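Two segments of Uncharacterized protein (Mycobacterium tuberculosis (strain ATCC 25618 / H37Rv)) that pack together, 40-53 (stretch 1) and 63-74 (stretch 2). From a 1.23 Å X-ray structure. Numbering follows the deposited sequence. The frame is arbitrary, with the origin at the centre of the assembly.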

# COMPACT_ATOMS: atom_id res chain seq x y z
N GLN A 40 -1.94 -15.91 11.90
CA GLN A 40 -2.23 -16.60 10.64
C GLN A 40 -2.59 -15.57 9.57
O GLN A 40 -3.56 -14.82 9.73
N PHE A 41 -1.81 -15.52 8.49
CA PHE A 41 -2.17 -14.72 7.33
C PHE A 41 -2.97 -15.58 6.35
O PHE A 41 -2.98 -16.81 6.45
N GLY A 42 -3.64 -14.94 5.41
CA GLY A 42 -4.29 -15.69 4.36
C GLY A 42 -5.50 -14.96 3.82
O GLY A 42 -6.00 -14.00 4.40
N ASP A 43 -5.97 -15.45 2.67
CA ASP A 43 -7.16 -14.91 2.02
C ASP A 43 -8.32 -14.83 3.00
O ASP A 43 -8.57 -15.77 3.77
N ASN A 44 -9.02 -13.70 2.98
CA ASN A 44 -10.18 -13.46 3.84
C ASN A 44 -9.83 -13.47 5.32
O ASN A 44 -10.71 -13.62 6.16
N ARG A 45 -8.56 -13.30 5.66
CA ARG A 45 -8.15 -13.21 7.05
C ARG A 45 -7.19 -12.04 7.27
O ARG A 45 -7.51 -11.10 8.00
N LEU A 46 -6.02 -12.10 6.63
CA LEU A 46 -5.03 -11.04 6.79
C LEU A 46 -4.11 -11.08 5.58
O LEU A 46 -3.39 -12.07 5.39
N VAL A 47 -4.16 -10.05 4.75
CA VAL A 47 -3.34 -9.97 3.54
C VAL A 47 -2.59 -8.65 3.57
O VAL A 47 -3.18 -7.60 3.83
N PHE A 48 -1.29 -8.69 3.29
CA PHE A 48 -0.44 -7.50 3.23
C PHE A 48 -0.68 -6.80 1.90
O PHE A 48 -0.66 -7.43 0.84
N LYS A 49 -0.89 -5.49 1.93
CA LYS A 49 -1.23 -4.77 0.69
C LYS A 49 -0.59 -3.37 0.70
O LYS A 49 0.29 -3.07 1.49
N GLY A 50 -1.02 -2.54 -0.25
CA GLY A 50 -0.58 -1.16 -0.30
C GLY A 50 0.84 -0.98 -0.81
O GLY A 50 1.55 -1.92 -1.19
N GLY A 51 1.26 0.28 -0.79
CA GLY A 51 2.57 0.64 -1.32
C GLY A 51 3.72 -0.03 -0.61
O GLY A 51 4.76 -0.27 -1.21
N THR A 52 3.57 -0.34 0.67
CA THR A 52 4.68 -0.99 1.36
C THR A 52 4.81 -2.46 0.97
O THR A 52 5.92 -2.98 0.93
N SER A 53 3.69 -3.13 0.64
CA SER A 53 3.82 -4.47 0.10
C SER A 53 4.53 -4.44 -1.24
O SER A 53 5.33 -5.33 -1.56
N GLY A 63 12.40 0.56 -5.62
CA GLY A 63 11.29 1.38 -5.21
C GLY A 63 11.63 2.27 -4.02
O GLY A 63 12.67 2.14 -3.37
N ARG A 64 10.70 3.17 -3.74
CA ARG A 64 10.84 4.13 -2.65
C ARG A 64 10.66 3.45 -1.30
O ARG A 64 10.06 2.37 -1.16
N PHE A 65 11.16 4.11 -0.27
CA PHE A 65 10.72 3.76 1.07
C PHE A 65 9.24 4.08 1.20
O PHE A 65 8.69 4.94 0.51
N SER A 66 8.57 3.36 2.10
CA SER A 66 7.13 3.52 2.29
C SER A 66 6.84 3.36 3.78
O SER A 66 7.31 2.39 4.40
N THR A 67 6.08 4.29 4.34
CA THR A 67 6.03 4.46 5.79
C THR A 67 4.79 3.85 6.43
O THR A 67 4.67 3.89 7.66
N ASP A 68 3.86 3.35 5.64
CA ASP A 68 2.66 2.77 6.20
C ASP A 68 2.70 1.26 6.08
O ASP A 68 3.45 0.68 5.30
N LEU A 69 1.93 0.61 6.92
CA LEU A 69 1.67 -0.81 6.78
C LEU A 69 0.17 -0.95 6.61
O LEU A 69 -0.60 -0.49 7.46
N ASP A 70 -0.25 -1.53 5.49
CA ASP A 70 -1.66 -1.67 5.17
C ASP A 70 -1.96 -3.15 5.04
O ASP A 70 -1.21 -3.90 4.41
N PHE A 71 -3.08 -3.57 5.62
CA PHE A 71 -3.53 -4.94 5.54
C PHE A 71 -5.00 -4.96 5.19
O PHE A 71 -5.75 -4.03 5.53
N SER A 72 -5.42 -6.02 4.51
CA SER A 72 -6.83 -6.34 4.41
C SER A 72 -7.14 -7.31 5.54
O SER A 72 -6.49 -8.35 5.66
N ALA A 73 -8.11 -6.95 6.38
CA ALA A 73 -8.48 -7.78 7.53
C ALA A 73 -9.95 -7.56 7.80
O ALA A 73 -10.34 -6.68 8.58
N PRO A 74 -10.83 -8.36 7.18
CA PRO A 74 -12.27 -8.12 7.34
C PRO A 74 -12.80 -8.28 8.76
O PRO A 74 -13.86 -7.71 9.06

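Arg64 (chi1 61°, p) leaves its backbone sideways, yet its extended chain brings NH2 to 4.1 Å from Gly51 CA. Glycine suits that spot: an ideal CB on Gly51 would lie 2.7 Å from Arg64 NH2, a clash.

Ser66 points toward stretch 1 with a t rotamer, placing its OG 2.7 Å from Thr52 OG1; the course of that hydroxyl's proton is not settled. Thr67 turns away.

Asp68 (chi1 50°, p) contributes its carbonyl as well as its carboxylate. Thr52, an m rotamer directed toward stretch 2, donates from OG1 to Asp68 O in a very short hydrogen bond of 2.4 Å. Water 3 extends this polar patch, accepting from Thr52 N (3.0 Å) and donating to Asp70 OD2 (2.6 Å) and, weakly, to Asp68 OD1 (3.0 Å).

Leu69 (m, t) begins the apolar side: its CD2 lies 3.9 Å from both Phe48 CE1 and Thr52 CG2.

Asp70 (m) shares a face of the sheet with Lys49 (chi1 66°, p), and Asp70 CB approaches Lys49 CG to 4.0 Å. Their charged ends are linked through water 2, which accepts from Lys49 NZ (3.2 Å) and donates weakly to Asp70 OD2 (3.2 Å). A CB on Gly50 would clash with Asp70 OD2, at 2.4 Å.

Phe71 (m) occupies the opposite face, with the largest covered area, 84 Å². Its CE1 lies 4.0 Å from Phe41 CE2, at the edge of the Phe41 ring, and 3.9 Å from Phe48 CD1; its CB meets Leu46 CD1 at 3.7 Å. The Phe48 and Phe71 rings pair obliquely, planes 33° apart.

Ser72 (t) returns to the Lys49 face, its CB 4.4 Å from Val47 CB and 4.2 Å from Lys49 CD. Ala73 CB then touches Leu46 CD1 at 3.9 Å, and Pro74 closes the contact with CD 4.0 Å from Arg45 O.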

# COMPACT_ATOMS: atom_id res chain seq x y z
CB GLN A 40 -3.37 -17.59 10.84
CG GLN A 40 -3.73 -18.38 9.58
CD GLN A 40 -2.59 -19.26 9.10
OE1 GLN A 40 -2.19 -20.20 9.79
NE2 GLN A 40 -2.05 -18.96 7.92
CB PHE A 41 -0.91 -14.22 6.61
CG PHE A 41 -0.21 -13.07 7.27
CD1 PHE A 41 0.54 -13.27 8.43
CD2 PHE A 41 -0.25 -11.80 6.71
CE1 PHE A 41 1.21 -12.20 9.03
CE2 PHE A 41 0.40 -10.74 7.30
CZ PHE A 41 1.15 -10.94 8.46
CB ASP A 43 -7.55 -15.82 0.84
CG ASP A 43 -6.57 -15.75 -0.31
OD1 ASP A 43 -6.04 -14.65 -0.58
OD2 ASP A 43 -6.32 -16.79 -0.95
CB ASN A 44 -11.33 -14.41 3.53
CG ASN A 44 -11.75 -14.35 2.09
OD1 ASN A 44 -12.15 -13.30 1.59
ND2 ASN A 44 -11.62 -15.47 1.39
CB ARG A 45 -7.54 -14.52 7.55
CG ARG A 45 -7.32 -14.49 9.05
CD ARG A 45 -6.77 -15.77 9.63
NE ARG A 45 -7.04 -15.85 11.07
CZ ARG A 45 -6.39 -15.16 12.01
NH1 ARG A 45 -5.41 -14.32 11.70
NH2 ARG A 45 -6.74 -15.31 13.28
CB LEU A 46 -4.25 -11.24 8.08
CG LEU A 46 -3.27 -10.14 8.44
CD1 LEU A 46 -3.98 -8.82 8.75
CD2 LEU A 46 -2.40 -10.58 9.61
CB VAL A 47 -4.20 -10.09 2.26
CG1 VAL A 47 -3.35 -9.93 1.02
CG2 VAL A 47 -4.89 -11.45 2.23
CB PHE A 48 1.00 -8.01 3.35
CG PHE A 48 2.07 -6.95 3.47
CD1 PHE A 48 1.82 -5.71 4.04
CD2 PHE A 48 3.36 -7.24 3.04
CE1 PHE A 48 2.84 -4.75 4.16
CE2 PHE A 48 4.37 -6.31 3.16
CZ PHE A 48 4.11 -5.07 3.72
CB LYS A 49 -2.74 -4.73 0.46
CG LYS A 49 -3.52 -3.92 1.49
CD LYS A 49 -5.01 -3.97 1.16
CE LYS A 49 -5.81 -3.02 2.01
NZ LYS A 49 -6.13 -1.82 1.20
CB THR A 52 4.58 -0.78 2.86
OG1 THR A 52 4.41 0.63 3.09
CG2 THR A 52 5.85 -1.26 3.59
CB SER A 53 2.47 -5.18 0.02
OG SER A 53 1.66 -4.69 -1.05
CB ARG A 64 9.75 5.19 -2.78
CG ARG A 64 8.34 4.60 -2.68
CD ARG A 64 7.27 5.69 -2.69
NE ARG A 64 5.91 5.15 -2.57
CZ ARG A 64 5.26 5.02 -1.42
NH1 ARG A 64 5.82 5.39 -0.27
NH2 ARG A 64 4.04 4.50 -1.41
CB PHE A 65 11.52 4.57 2.10
CG PHE A 65 12.97 4.16 2.22
CD1 PHE A 65 13.30 2.84 2.47
CD2 PHE A 65 13.99 5.11 2.11
CE1 PHE A 65 14.63 2.45 2.61
CE2 PHE A 65 15.33 4.72 2.25
CZ PHE A 65 15.64 3.40 2.49
CB SER A 66 6.39 2.46 1.46
OG SER A 66 5.00 2.69 1.42
CB THR A 67 6.04 5.95 6.16
OG1 THR A 67 4.82 6.55 5.69
CG2 THR A 67 7.23 6.65 5.54
CB ASP A 68 1.38 3.38 5.60
CG ASP A 68 1.37 3.41 4.07
OD1 ASP A 68 2.41 3.15 3.42
OD2 ASP A 68 0.29 3.71 3.52
CB LEU A 69 2.15 -1.56 8.02
CG LEU A 69 3.68 -1.68 8.13
CD1 LEU A 69 4.06 -2.31 9.45
CD2 LEU A 69 4.27 -2.49 6.97
CB ASP A 70 -1.98 -1.03 3.82
CG ASP A 70 -1.82 0.48 3.84
OD1 ASP A 70 -2.25 1.12 4.82
OD2 ASP A 70 -1.29 1.03 2.85
CB PHE A 71 -3.36 -5.69 6.87
CG PHE A 71 -1.96 -5.71 7.38
CD1 PHE A 71 -1.08 -6.69 6.96
CD2 PHE A 71 -1.52 -4.74 8.27
CE1 PHE A 71 0.23 -6.71 7.42
CE2 PHE A 71 -0.21 -4.76 8.74
CZ PHE A 71 0.67 -5.73 8.31
CB SER A 72 -7.16 -6.98 3.06
OG SER A 72 -8.49 -7.46 3.06
CB ALA A 73 -7.66 -7.42 8.76
CB PRO A 74 -12.90 -9.15 6.39
CG PRO A 74 -11.84 -9.39 5.35
CD PRO A 74 -10.54 -9.33 6.10
O HOH W 1 1.56 -1.75 3.43
O HOH W 2 -3.59 0.10 0.85
O HOH W 3 1.24 0.68 2.27